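Local coordinates for protein glutamine synthetase (Streptomyces coelicolor, PDB 4BAX) that belongs to the glutamine synthetase family and joins an N-terminal beta-grasp domain to a catalytic domain, in a multimeric assembly of identical subunits, at residues K5-W10 and D74-C79; L20-K25 and A200-Y205; K60-C65 and L78-D83; P66-G71 and L159-K164. All blocks are in the same frame, centred on the assembly; numbering follows the deposited sequence.

Contact 1 of 4, residues K5-W10 and D74-C79; sequences KAEYIW and DILVLC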
loop_
_atom_site.group_PDB
_atom_site.type_symbol
_atom_site.label_atom_id
_atom_site.label_comp_id
_atom_site.label_asym_id
_atom_site.label_seq_id
_atom_site.Cartn_x
_atom_site.Cartn_y
_atom_site.Cartn_z
ATOM N N LYS A 5 27.766 32.646 8.281
ATOM C CA LYS A 5 28.005 31.249 8.577
ATOM C C LYS A 5 29.228 30.741 7.823
ATOM O O LYS A 5 29.412 31.044 6.632
ATOM C CB LYS A 5 26.779 30.437 8.209
ATOM C CG LYS A 5 25.572 30.754 9.085
ATOM C CD LYS A 5 24.416 29.841 8.722
ATOM C CE LYS A 5 23.451 30.484 7.774
ATOM N NZ LYS A 5 22.352 31.070 8.564
ATOM N N ALA A 6 30.068 29.994 8.533
ATOM C CA ALA A 6 31.237 29.350 7.944
ATOM C C ALA A 6 31.172 27.840 8.180
ATOM O O ALA A 6 31.102 27.374 9.324
ATOM C CB ALA A 6 32.509 29.923 8.538
ATOM N N GLU A 7 31.193 27.073 7.093
ATOM C CA GLU A 7 31.168 25.617 7.212
ATOM C C GLU A 7 32.575 25.046 7.149
ATOM O O GLU A 7 33.217 25.045 6.091
ATOM C CB GLU A 7 30.312 25.004 6.106
ATOM C CG GLU A 7 29.978 23.515 6.314
ATOM C CD GLU A 7 28.910 23.251 7.379
ATOM O OE1 GLU A 7 28.341 24.212 7.939
ATOM O OE2 GLU A 7 28.659 22.067 7.687
ATOM N N TYR A 8 33.035 24.541 8.292
ATOM C CA TYR A 8 34.380 24.000 8.396
ATOM C C TYR A 8 34.336 22.539 8.007
ATOM O O TYR A 8 33.610 21.747 8.607
ATOM C CB TYR A 8 34.923 24.146 9.809
ATOM C CG TYR A 8 35.521 25.501 10.120
ATOM C CD1 TYR A 8 34.822 26.677 9.847
ATOM C CD2 TYR A 8 36.770 25.614 10.719
ATOM C CE1 TYR A 8 35.359 27.922 10.156
ATOM C CE2 TYR A 8 37.321 26.874 11.023
ATOM C CZ TYR A 8 36.611 28.020 10.742
ATOM O OH TYR A 8 37.158 29.266 11.052
ATOM N N ILE A 9 35.095 22.211 6.975
ATOM C CA ILE A 9 35.098 20.892 6.379
ATOM C C ILE A 9 36.482 20.299 6.538
ATOM O O ILE A 9 37.493 20.988 6.323
ATOM C CB ILE A 9 34.684 20.966 4.868
ATOM C CG1 ILE A 9 33.215 21.424 4.763
ATOM C CG2 ILE A 9 34.861 19.645 4.138
ATOM C CD1 ILE A 9 32.831 22.142 3.436
ATOM N N TRP A 10 36.547 19.039 6.945
ATOM C CA TRP A 10 37.848 18.399 7.026
ATOM C C TRP A 10 37.750 16.922 6.666
ATOM O O TRP A 10 36.648 16.415 6.463
ATOM C CB TRP A 10 38.524 18.619 8.388
ATOM C CG TRP A 10 37.935 17.831 9.541
ATOM C CD1 TRP A 10 38.408 16.650 10.047
ATOM C CD2 TRP A 10 36.795 18.181 10.344
ATOM N NE1 TRP A 10 37.629 16.241 11.108
ATOM C CE2 TRP A 10 36.635 17.158 11.312
ATOM C CE3 TRP A 10 35.889 19.246 10.333
ATOM C CZ2 TRP A 10 35.610 17.176 12.265
ATOM C CZ3 TRP A 10 34.862 19.260 11.288
ATOM C CH2 TRP A 10 34.737 18.235 12.237
ATOM N N ASP A 74 27.565 33.544 3.302
ATOM C CA ASP A 74 28.041 32.329 3.940
ATOM C C ASP A 74 29.131 31.611 3.131
ATOM O O ASP A 74 29.189 31.732 1.899
ATOM C CB ASP A 74 26.852 31.419 4.183
ATOM C CG ASP A 74 25.809 32.071 5.077
ATOM O OD1 ASP A 74 26.151 33.004 5.840
ATOM O OD2 ASP A 74 24.639 31.633 5.029
ATOM N N ILE A 75 30.027 30.913 3.831
ATOM C CA ILE A 75 31.197 30.334 3.171
ATOM C C ILE A 75 31.527 28.909 3.628
ATOM O O ILE A 75 31.150 28.483 4.724
ATOM C CB ILE A 75 32.454 31.222 3.379
ATOM C CG1 ILE A 75 32.654 31.496 4.869
ATOM C CG2 ILE A 75 32.363 32.527 2.576
ATOM C CD1 ILE A 75 34.076 31.404 5.317
ATOM N N LEU A 76 32.285 28.201 2.795
ATOM C CA LEU A 76 32.822 26.890 3.148
ATOM C C LEU A 76 34.296 27.046 3.470
ATOM O O LEU A 76 35.023 27.748 2.760
ATOM C CB LEU A 76 32.640 25.897 2.016
ATOM C CG LEU A 76 31.231 25.880 1.462
ATOM C CD1 LEU A 76 31.257 25.084 0.165
ATOM C CD2 LEU A 76 30.242 25.319 2.487
ATOM N N VAL A 77 34.729 26.425 4.557
ATOM C CA VAL A 77 36.122 26.506 4.947
ATOM C C VAL A 77 36.732 25.114 5.033
ATOM O O VAL A 77 36.465 24.369 5.987
ATOM C CB VAL A 77 36.298 27.217 6.314
ATOM C CG1 VAL A 77 37.725 27.657 6.489
ATOM C CG2 VAL A 77 35.391 28.417 6.421
ATOM N N LEU A 78 37.561 24.769 4.051
ATOM C CA LEU A 78 38.277 23.504 4.089
ATOM C C LEU A 78 39.524 23.631 4.967
ATOM O O LEU A 78 40.324 24.532 4.757
ATOM C CB LEU A 78 38.668 23.069 2.673
ATOM C CG LEU A 78 39.434 21.753 2.561
ATOM C CD1 LEU A 78 38.574 20.550 2.959
ATOM C CD2 LEU A 78 40.003 21.592 1.164
ATOM N N CYS A 79 39.720 22.680 5.889
ATOM C CA CYS A 79 40.816 22.760 6.882
ATOM C C CYS A 79 41.731 21.563 6.804
ATOM O O CYS A 79 41.381 20.516 6.251
ATOM C CB CYS A 79 40.264 22.842 8.313
ATOM S SG CYS A 79 39.149 24.210 8.684
#
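Five backbone hydrogen bonds zigzag between strand 5-10 and strand 75-79, whose parallel segments are inclined by 27°. K5, E7 and I9 serve the first strand; I75, V77 and C79 serve the second. V77 N approaches E7 O (2.6 Å) from above the carbonyl plane, whereas C79 N meets I9 O (2.8 Å) almost along the C=O axis. At the start of the pairing a side chain continues the pattern: D74, its CG anti to the carbonyl carbon, brings OD1 to K5 N (2.9 Å), which lies above the carboxylate plane.

On the face bearing A6, Y8, I75 and V77, the tyrosine ring lies alongside V77. V77 CB sits over one ring face, 4.2 Å from the Y8 centroid and offset toward the rim, a CH-pi contact, while V77 CG2 reaches Y8 CE1 at 3.8 Å. C79 SG approaches the same ring obliquely, 3.4 Å from Y8 CD2, as a sulfur-aromatic contact. On the face of E7, I9, L76 and L78, L76 CD2 touches E7 CB (3.6 Å), and I9 crosses L76 obliquely and L78 nearly at a right angle.

Farther out, Y8 is oriented by a hydrogen bond from OH to P38 O. The bent chain of K5 takes NZ to E160 of a second subunit, and the carboxylate of E7 is gripped by S22, T24 and R70. W202 of helix 190-210 packs on E7, I9 and L76. Such a central parallel pair, formed by the first and last strands of a mixed sheet, is the hallmark of the beta-grasp fold.

Contact 2 of 4, residues L20-K25 and A200-Y205; sequences LRSKTK and ARWLLY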
loop_
_atom_site.group_PDB
_atom_site.type_symbol
_atom_site.label_atom_id
_atom_site.label_comp_id
_atom_site.label_asym_id
_atom_site.label_seq_id
_atom_site.Cartn_x
_atom_site.Cartn_y
_atom_site.Cartn_z
ATOM N N LEU A 20 34.833 12.767 4.900
ATOM C CA LEU A 20 34.595 14.181 5.136
ATOM C C LEU A 20 33.812 14.406 6.433
ATOM O O LEU A 20 32.952 13.610 6.793
ATOM C CB LEU A 20 33.876 14.823 3.964
ATOM C CG LEU A 20 34.708 14.960 2.709
ATOM C CD1 LEU A 20 33.780 14.884 1.512
ATOM C CD2 LEU A 20 35.498 16.284 2.732
ATOM N N ARG A 21 34.181 15.441 7.169
ATOM C CA ARG A 21 33.432 15.887 8.338
ATOM C C ARG A 21 33.184 17.402 8.234
ATOM O O ARG A 21 33.950 18.147 7.587
ATOM C CB ARG A 21 34.143 15.537 9.646
ATOM C CG ARG A 21 34.605 14.098 9.733
ATOM C CD ARG A 21 33.457 13.144 10.003
ATOM N NE ARG A 21 33.952 11.787 10.139
ATOM C CZ ARG A 21 33.336 10.848 10.849
ATOM N NH1 ARG A 21 32.207 11.143 11.498
ATOM N NH2 ARG A 21 33.855 9.624 10.932
ATOM N N SER A 22 32.091 17.845 8.838
ATOM C CA SER A 22 31.786 19.255 8.820
ATOM C C SER A 22 30.947 19.712 10.003
ATOM O O SER A 22 30.180 18.928 10.587
ATOM C CB SER A 22 31.138 19.646 7.490
ATOM O OG SER A 22 29.731 19.612 7.585
ATOM N N LYS A 23 31.209 20.955 10.412
ATOM C CA LYS A 23 30.338 21.705 11.306
ATOM C C LYS A 23 30.321 23.208 10.997
ATOM O O LYS A 23 31.213 23.746 10.320
ATOM C CB LYS A 23 30.661 21.437 12.777
ATOM C CG LYS A 23 32.095 21.418 13.131
ATOM C CD LYS A 23 32.254 21.216 14.618
ATOM C CE LYS A 23 33.725 21.135 14.967
ATOM N NZ LYS A 23 34.028 21.830 16.249
ATOM N N THR A 24 29.312 23.869 11.553
ATOM C CA THR A 24 29.038 25.277 11.312
ATOM C C THR A 24 29.522 26.172 12.417
ATOM O O THR A 24 29.253 25.926 13.608
ATOM C CB THR A 24 27.523 25.533 11.144
ATOM O OG1 THR A 24 26.950 24.585 10.228
ATOM C CG2 THR A 24 27.250 26.974 10.716
ATOM N N LYS A 25 30.207 27.233 12.009
ATOM C CA LYS A 25 30.668 28.247 12.934
ATOM C C LYS A 25 29.967 29.562 12.577
ATOM O O LYS A 25 29.882 29.945 11.393
ATOM C CB LYS A 25 32.183 28.405 12.804
ATOM C CG LYS A 25 32.852 29.327 13.808
ATOM C CD LYS A 25 34.365 29.084 13.746
ATOM C CE LYS A 25 35.121 29.768 14.887
ATOM N NZ LYS A 25 35.362 28.814 16.033
ATOM N N ALA A 200 34.259 19.761 -3.784
ATOM C CA ALA A 200 33.296 19.321 -4.768
ATOM C C ALA A 200 32.634 17.978 -4.354
ATOM O O ALA A 200 31.426 17.784 -4.570
ATOM C CB ALA A 200 33.944 19.232 -6.167
ATOM N N ARG A 201 33.414 17.078 -3.744
ATOM C CA ARG A 201 32.864 15.834 -3.196
ATOM C C ARG A 201 31.889 16.169 -2.081
ATOM O O ARG A 201 30.776 15.628 -2.001
ATOM C CB ARG A 201 33.962 14.919 -2.645
ATOM C CG ARG A 201 34.670 14.062 -3.696
ATOM C CD ARG A 201 36.116 13.744 -3.253
ATOM N NE ARG A 201 36.795 12.811 -4.154
ATOM C CZ ARG A 201 37.661 11.862 -3.782
ATOM N NH1 ARG A 201 37.993 11.697 -2.500
ATOM N NH2 ARG A 201 38.211 11.074 -4.709
ATOM N N TRP A 202 32.312 17.071 -1.211
ATOM C CA TRP A 202 31.476 17.425 -0.090
ATOM C C TRP A 202 30.166 18.010 -0.630
ATOM O O TRP A 202 29.086 17.715 -0.104
ATOM C CB TRP A 202 32.192 18.402 0.865
ATOM C CG TRP A 202 31.362 18.724 2.077
ATOM C CD1 TRP A 202 31.363 18.042 3.270
ATOM C CD2 TRP A 202 30.396 19.788 2.224
ATOM N NE1 TRP A 202 30.454 18.614 4.142
ATOM C CE2 TRP A 202 29.857 19.688 3.528
ATOM C CE3 TRP A 202 29.931 20.803 1.381
ATOM C CZ2 TRP A 202 28.892 20.575 4.009
ATOM C CZ3 TRP A 202 28.973 21.673 1.863
ATOM C CH2 TRP A 202 28.466 21.556 3.166
ATOM N N LEU A 203 30.259 18.803 -1.695
ATOM C CA LEU A 203 29.080 19.398 -2.310
ATOM C C LEU A 203 28.155 18.346 -2.950
ATOM O O LEU A 203 26.921 18.525 -2.965
ATOM C CB LEU A 203 29.496 20.443 -3.335
ATOM C CG LEU A 203 29.923 21.804 -2.782
ATOM C CD1 LEU A 203 30.529 22.650 -3.904
ATOM C CD2 LEU A 203 28.753 22.541 -2.147
ATOM N N LEU A 204 28.727 17.269 -3.493
ATOM C CA LEU A 204 27.901 16.221 -4.099
ATOM C C LEU A 204 27.042 15.481 -3.068
ATOM O O LEU A 204 25.811 15.411 -3.202
ATOM C CB LEU A 204 28.770 15.239 -4.887
ATOM C CG LEU A 204 27.978 14.067 -5.507
ATOM C CD1 LEU A 204 27.020 14.471 -6.660
ATOM C CD2 LEU A 204 28.942 12.963 -5.953
ATOM N N TYR A 205 27.689 15.025 -1.995
ATOM C CA TYR A 205 27.006 14.305 -0.931
ATOM C C TYR A 205 25.950 15.187 -0.339
ATOM O O TYR A 205 24.818 14.781 -0.109
ATOM C CB TYR A 205 27.983 13.973 0.182
ATOM C CG TYR A 205 29.087 13.018 -0.151
ATOM C CD1 TYR A 205 28.840 11.794 -0.769
ATOM C CD2 TYR A 205 30.396 13.326 0.201
ATOM C CE1 TYR A 205 29.895 10.918 -1.041
ATOM C CE2 TYR A 205 31.434 12.469 -0.067
ATOM C CZ TYR A 205 31.190 11.272 -0.679
ATOM O OH TYR A 205 32.263 10.443 -0.930
#
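L20, at the start of strand 20-28, meets helix 200-205 across axes 9.9 Å apart and inclined by 75°. It holds CG anti to its carbonyl carbon, and this, together with a chi2 of 150°, puts CD1 between W202 and Y205. That one methyl lies 3.8 Å from W202 CA, and it also meets the ring edge of Y205, in plane, at CE2 (3.7 Å). Y205 itself has CG anti to its carbonyl carbon, and the leucine and tyrosine side chains cross at about a right angle.

W202 takes the other course: its CG is anti to the backbone N (chi1 -177°), which extends the indole from the helix along the strand. L20 CB lies at the indole edge, 4.1 Å from W202 CD1, and two residues further along the strand, S22 CB comes obliquely to within 3.6 Å of W202 NE1.

S22 OG is engaged by E7 OE2, and the extended chain of R201 carries its guanidinium away to V321 O and Q115. With the S22 hydroxyl and the R201 guanidinium committed elsewhere, the interface is a buried, mainly apolar one without directed bonds between the segments, its fit set by shape.

Contact 3 of 4, residues K60-C65 and L78-D83; sequences KPVFSC and LCEVLD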
loop_
_atom_site.group_PDB
_atom_site.type_symbol
_atom_site.label_atom_id
_atom_site.label_comp_id
_atom_site.label_asym_id
_atom_site.label_seq_id
_atom_site.Cartn_x
_atom_site.Cartn_y
_atom_site.Cartn_z
ATOM N N LYS A 60 42.734 23.929 10.810
ATOM C CA LYS A 60 43.399 25.072 10.243
ATOM C C LYS A 60 42.928 25.279 8.801
ATOM O O LYS A 60 43.173 24.428 7.955
ATOM C CB LYS A 60 44.912 24.855 10.268
ATOM C CG LYS A 60 45.707 26.025 9.786
ATOM C CD LYS A 60 47.158 25.581 9.672
ATOM C CE LYS A 60 48.046 26.693 9.149
ATOM N NZ LYS A 60 47.912 27.848 10.088
ATOM N N PRO A 61 42.258 26.415 8.524
ATOM C CA PRO A 61 41.729 26.749 7.189
ATOM C C PRO A 61 42.844 26.754 6.141
ATOM O O PRO A 61 43.928 27.282 6.412
ATOM C CB PRO A 61 41.180 28.174 7.370
ATOM C CG PRO A 61 40.900 28.304 8.839
ATOM C CD PRO A 61 41.767 27.335 9.574
ATOM N N VAL A 62 42.620 26.122 4.991
ATOM C CA VAL A 62 43.616 26.147 3.921
ATOM C C VAL A 62 42.989 26.659 2.632
ATOM O O VAL A 62 43.687 27.076 1.701
ATOM C CB VAL A 62 44.281 24.756 3.706
ATOM C CG1 VAL A 62 44.947 24.295 4.990
ATOM C CG2 VAL A 62 43.257 23.729 3.234
ATOM N N PHE A 63 41.664 26.570 2.568
ATOM C CA PHE A 63 40.925 26.985 1.385
ATOM C C PHE A 63 39.529 27.406 1.806
ATOM O O PHE A 63 38.957 26.794 2.705
ATOM C CB PHE A 63 40.867 25.850 0.365
ATOM C CG PHE A 63 40.014 26.160 -0.843
ATOM C CD1 PHE A 63 40.581 26.789 -1.945
ATOM C CD2 PHE A 63 38.663 25.812 -0.891
ATOM C CE1 PHE A 63 39.818 27.085 -3.077
ATOM C CE2 PHE A 63 37.893 26.099 -2.018
ATOM C CZ PHE A 63 38.474 26.736 -3.115
ATOM N N SER A 64 38.968 28.409 1.124
ATOM C CA SER A 64 37.600 28.880 1.408
ATOM C C SER A 64 36.903 29.351 0.135
ATOM O O SER A 64 37.551 29.799 -0.815
ATOM C CB SER A 64 37.576 29.982 2.473
ATOM O OG SER A 64 38.043 31.214 1.937
ATOM N N CYS A 65 35.580 29.247 0.125
ATOM C CA CYS A 65 34.806 29.629 -1.036
ATOM C C CYS A 65 33.393 29.941 -0.560
ATOM O O CYS A 65 33.026 29.583 0.572
ATOM C CB CYS A 65 34.810 28.504 -2.061
ATOM S SG CYS A 65 34.109 27.015 -1.424
ATOM N N LEU A 78 37.561 24.769 4.051
ATOM C CA LEU A 78 38.277 23.504 4.089
ATOM C C LEU A 78 39.524 23.631 4.967
ATOM O O LEU A 78 40.324 24.532 4.757
ATOM C CB LEU A 78 38.668 23.069 2.673
ATOM C CG LEU A 78 39.434 21.753 2.561
ATOM C CD1 LEU A 78 38.574 20.550 2.959
ATOM C CD2 LEU A 78 40.003 21.592 1.164
ATOM N N CYS A 79 39.720 22.680 5.889
ATOM C CA CYS A 79 40.816 22.760 6.882
ATOM C C CYS A 79 41.731 21.563 6.804
ATOM O O CYS A 79 41.381 20.516 6.251
ATOM C CB CYS A 79 40.264 22.842 8.313
ATOM S SG CYS A 79 39.149 24.210 8.684
ATOM N N GLU A 80 42.925 21.726 7.344
ATOM C CA GLU A 80 43.781 20.576 7.558
ATOM C C GLU A 80 43.767 20.336 9.053
ATOM O O GLU A 80 43.467 21.255 9.835
ATOM C CB GLU A 80 45.200 20.798 7.016
ATOM C CG GLU A 80 45.990 21.860 7.781
ATOM C CD GLU A 80 47.409 22.034 7.238
ATOM O OE1 GLU A 80 47.791 21.240 6.346
ATOM O OE2 GLU A 80 48.136 22.956 7.697
ATOM N N VAL A 81 44.127 19.122 9.449
ATOM C CA VAL A 81 44.007 18.728 10.846
ATOM C C VAL A 81 45.387 18.734 11.483
ATOM O O VAL A 81 46.351 18.160 10.947
ATOM C CB VAL A 81 43.334 17.337 10.990
ATOM C CG1 VAL A 81 43.159 16.953 12.451
ATOM C CG2 VAL A 81 41.981 17.336 10.284
ATOM N N LEU A 82 45.470 19.380 12.641
ATOM C CA LEU A 82 46.734 19.493 13.338
ATOM C C LEU A 82 46.619 18.933 14.732
ATOM O O LEU A 82 45.530 18.923 15.318
ATOM C CB LEU A 82 47.159 20.953 13.441
ATOM C CG LEU A 82 47.159 21.731 12.132
ATOM C CD1 LEU A 82 47.665 23.133 12.432
ATOM C CD2 LEU A 82 47.979 21.043 11.038
ATOM N N ASP A 83 47.770 18.527 15.270
ATOM C CA ASP A 83 47.879 18.152 16.665
ATOM C C ASP A 83 47.831 19.455 17.451
ATOM O O ASP A 83 47.955 20.531 16.858
ATOM C CB ASP A 83 49.215 17.431 16.905
ATOM C CG ASP A 83 49.165 15.925 16.558
ATOM O OD1 ASP A 83 48.110 15.281 16.772
ATOM O OD2 ASP A 83 50.195 15.375 16.091
#
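Backbone hydrogen bonds dominate the pairing of strand 60-65 with strand 78-82, antiparallel neighbours whose segment axes are inclined by 140°. K60 and E80 form a hydrogen-bonded pair through both groups: K60 N meets E80 O (2.9 Å) nearly along the C=O axis, and E80 N returns to K60 O (2.8 Å) from above the carbonyl plane. Beyond the non-hydrogen-bonded pair of P61 and C79 the register slips by one residue. L78 O there accepts twice in its carbonyl plane, from V62 N (2.8 Å) and at longer range from F63 N (3.3 Å), while L78 N bonds to F63 O. V62, with psi at -21°, departs from extended geometry to admit the extra residue.

Apolar contacts follow this backbone plan. F63 and L78 meet through their CB atoms (4.2 Å), L78 CB lying near the plane at the edge of the F63 ring, which continues to E192 and D195 of helix 190-210. V62 CG1 crosses the chain of E80 at about a right angle, touching its CG (3.8 Å). K60 CD packs against L82 CD1 (3.7 Å).

Charge contributes less directly. K60 and E80 lie side by side, but NZ stays 5.4 Å from OE2 of E80, whose OE1 bonds to N92. Two residues, V62 and F63, facing L78 define a classic beta bulge, set here in the hairpin of strands 56-66 and 75-82 of the beta-grasp sheet.

Contact 4 of 4, residues P66-G71 and L159-K164; sequences PDPIRG and LENCLK
The carboxamide of N161 receives two loop residues from the same side of its plane: P68 brings CB to OD1 (3.7 Å), and I69 brings CG1 to ND2 (3.9 Å). Both side chains cross N161 at about a right angle. A second flat group, the carboxylate of D67, faces its own loop, where R70 N meets OD1 (3.1 Å) from well above the carboxylate plane; I69 N adds a weak bond to the same oxygen.

P68 is the wedge of the contact. Its CB rests 3.3 Å from N161 O, on the last turn of helix 152-164, and CG lies beside the same carbonyl. K164, one turn further on, lies beside this ring, its CB 4.0 Å from P68 CB, and its bent chain carries CE past P68 O.

The loop that carries the proline is shaped by an Asx motif at D67, reinforced by a backbone bond from G71 N to D67 O (2.8 Å). L203 of helix 190-210 backs P68 as well, and N161 ND2 is held by T207. R70 turns away to E7, T24 and E156 of a second subunit, while E160 on the helix pairs with K5 of a third subunit. The chemistry thus separates two roles: directed bonds shape the loop internally and tie its charges to neighbours, whereas loop and helix meet through van der Waals contacts at the surface.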
loop_
_atom_site.group_PDB
_atom_site.type_symbol
_atom_site.label_atom_id
_atom_site.label_comp_id
_atom_site.label_asym_id
_atom_site.label_seq_id
_atom_site.Cartn_x
_atom_site.Cartn_y
_atom_site.Cartn_z
ATOM N N PRO A 66 32.564 30.533 -1.437
ATOM C CA PRO A 66 31.170 30.758 -1.049
ATOM C C PRO A 66 30.401 29.467 -0.823
ATOM O O PRO A 66 30.668 28.476 -1.497
ATOM C CB PRO A 66 30.599 31.498 -2.262
ATOM C CG PRO A 66 31.788 32.120 -2.937
ATOM C CD PRO A 66 32.873 31.113 -2.759
ATOM N N ASP A 67 29.466 29.495 0.131
ATOM C CA ASP A 67 28.528 28.405 0.360
ATOM C C ASP A 67 27.355 28.602 -0.586
ATOM O O ASP A 67 26.523 29.473 -0.373
ATOM C CB ASP A 67 28.041 28.448 1.818
ATOM C CG ASP A 67 27.237 27.218 2.219
ATOM O OD1 ASP A 67 26.588 26.613 1.339
ATOM O OD2 ASP A 67 27.239 26.859 3.418
ATOM N N PRO A 68 27.289 27.771 -1.637
ATOM C CA PRO A 68 26.287 27.825 -2.716
ATOM C C PRO A 68 24.882 27.396 -2.278
ATOM O O PRO A 68 23.870 27.799 -2.878
ATOM C CB PRO A 68 26.854 26.847 -3.751
ATOM C CG PRO A 68 27.612 25.845 -2.930
ATOM C CD PRO A 68 28.222 26.639 -1.802
ATOM N N ILE A 69 24.831 26.525 -1.279
ATOM C CA ILE A 69 23.565 26.064 -0.724
ATOM C C ILE A 69 22.909 27.083 0.210
ATOM O O ILE A 69 21.734 27.428 0.077
ATOM C CB ILE A 69 23.738 24.713 -0.019
ATOM C CG1 ILE A 69 24.211 23.685 -1.051
ATOM C CG2 ILE A 69 22.442 24.283 0.610
ATOM C CD1 ILE A 69 24.569 22.376 -0.468
ATOM N N ARG A 70 23.684 27.542 1.181
ATOM C CA ARG A 70 23.206 28.553 2.097
ATOM C C ARG A 70 23.032 29.905 1.413
ATOM O O ARG A 70 22.099 30.645 1.729
ATOM C CB ARG A 70 24.146 28.676 3.289
ATOM C CG ARG A 70 23.738 27.811 4.452
ATOM C CD ARG A 70 24.903 27.584 5.373
ATOM N NE ARG A 70 24.539 26.706 6.475
ATOM C CZ ARG A 70 25.419 26.235 7.353
ATOM N NH1 ARG A 70 26.710 26.560 7.253
ATOM N NH2 ARG A 70 25.003 25.438 8.329
ATOM N N GLY A 71 23.937 30.222 0.489
ATOM C CA GLY A 71 23.857 31.477 -0.230
ATOM C C GLY A 71 24.330 32.673 0.582
ATOM O O GLY A 71 24.956 32.516 1.637
ATOM N N LEU A 159 26.426 20.644 -10.148
ATOM C CA LEU A 159 27.273 21.400 -11.068
ATOM C C LEU A 159 27.092 22.911 -10.867
ATOM O O LEU A 159 28.083 23.659 -10.791
ATOM C CB LEU A 159 27.018 20.987 -12.518
ATOM C CG LEU A 159 27.620 21.876 -13.599
ATOM C CD1 LEU A 159 29.133 21.708 -13.648
ATOM C CD2 LEU A 159 27.002 21.548 -14.935
ATOM N N GLU A 160 25.836 23.350 -10.764
ATOM C CA GLU A 160 25.545 24.758 -10.515
ATOM C C GLU A 160 26.117 25.182 -9.156
ATOM O O GLU A 160 26.702 26.250 -9.019
ATOM C CB GLU A 160 24.037 25.023 -10.591
ATOM C CG GLU A 160 23.622 26.497 -10.401
ATOM C CD GLU A 160 24.160 27.430 -11.520
ATOM O OE1 GLU A 160 24.847 26.954 -12.451
ATOM O OE2 GLU A 160 23.901 28.654 -11.472
ATOM N N ASN A 161 26.032 24.286 -8.176
ATOM C CA ASN A 161 26.589 24.558 -6.863
ATOM C C ASN A 161 28.116 24.700 -6.890
ATOM O O ASN A 161 28.657 25.603 -6.241
ATOM C CB ASN A 161 26.167 23.464 -5.884
ATOM C CG ASN A 161 24.770 23.699 -5.327
ATOM O OD1 ASN A 161 24.256 24.814 -5.396
ATOM N ND2 ASN A 161 24.154 22.657 -4.771
ATOM N N CYS A 162 28.801 23.844 -7.647
ATOM C CA CYS A 162 30.264 23.898 -7.773
ATOM C C CYS A 162 30.717 25.224 -8.438
ATOM O O CYS A 162 31.709 25.857 -8.026
ATOM C CB CYS A 162 30.776 22.695 -8.574
ATOM S SG CYS A 162 30.763 21.096 -7.634
ATOM N N LEU A 163 29.992 25.637 -9.479
ATOM C CA LEU A 163 30.309 26.883 -10.191
ATOM C C LEU A 163 30.059 28.144 -9.352
ATOM O O LEU A 163 30.880 29.071 -9.346
ATOM C CB LEU A 163 29.555 26.950 -11.525
ATOM C CG LEU A 163 29.964 25.833 -12.503
ATOM C CD1 LEU A 163 29.099 25.758 -13.756
ATOM C CD2 LEU A 163 31.418 26.005 -12.908
ATOM N N LYS A 164 28.958 28.147 -8.600
ATOM C CA LYS A 164 28.654 29.249 -7.695
ATOM C C LYS A 164 29.729 29.337 -6.622
ATOM O O LYS A 164 30.083 30.429 -6.180
ATOM C CB LYS A 164 27.280 29.043 -7.062
ATOM C CG LYS A 164 26.219 29.979 -7.590
ATOM C CD LYS A 164 24.958 29.202 -7.935
ATOM C CE LYS A 164 24.251 28.673 -6.697
ATOM N NZ LYS A 164 22.826 29.122 -6.701
#

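Overall arrangement
Contacts 1 and 3 share L78 and C79, so one strand, 75-82, is flanked by a parallel and an antiparallel neighbour; their centres lie about 9 Å apart. Contact 2, about 8 Å from contact 1, sets the helix 190-210 against the sheet, with I9 CD1 3.6 Å from W202 CD2. Contact 4 joins the turn of the hairpin in contact 3 to helix 152-164, while the hydrogen bond from D67 N to D74 O (2.9 Å) ties it to contact 1. L203 CD2 against P68 CG (3.6 Å) links it to contact 2. Contacts 2 and 4 each join the beta-grasp to the catalytic domain. A bound sodium ion lies about 4 Å from the Y205 side chain.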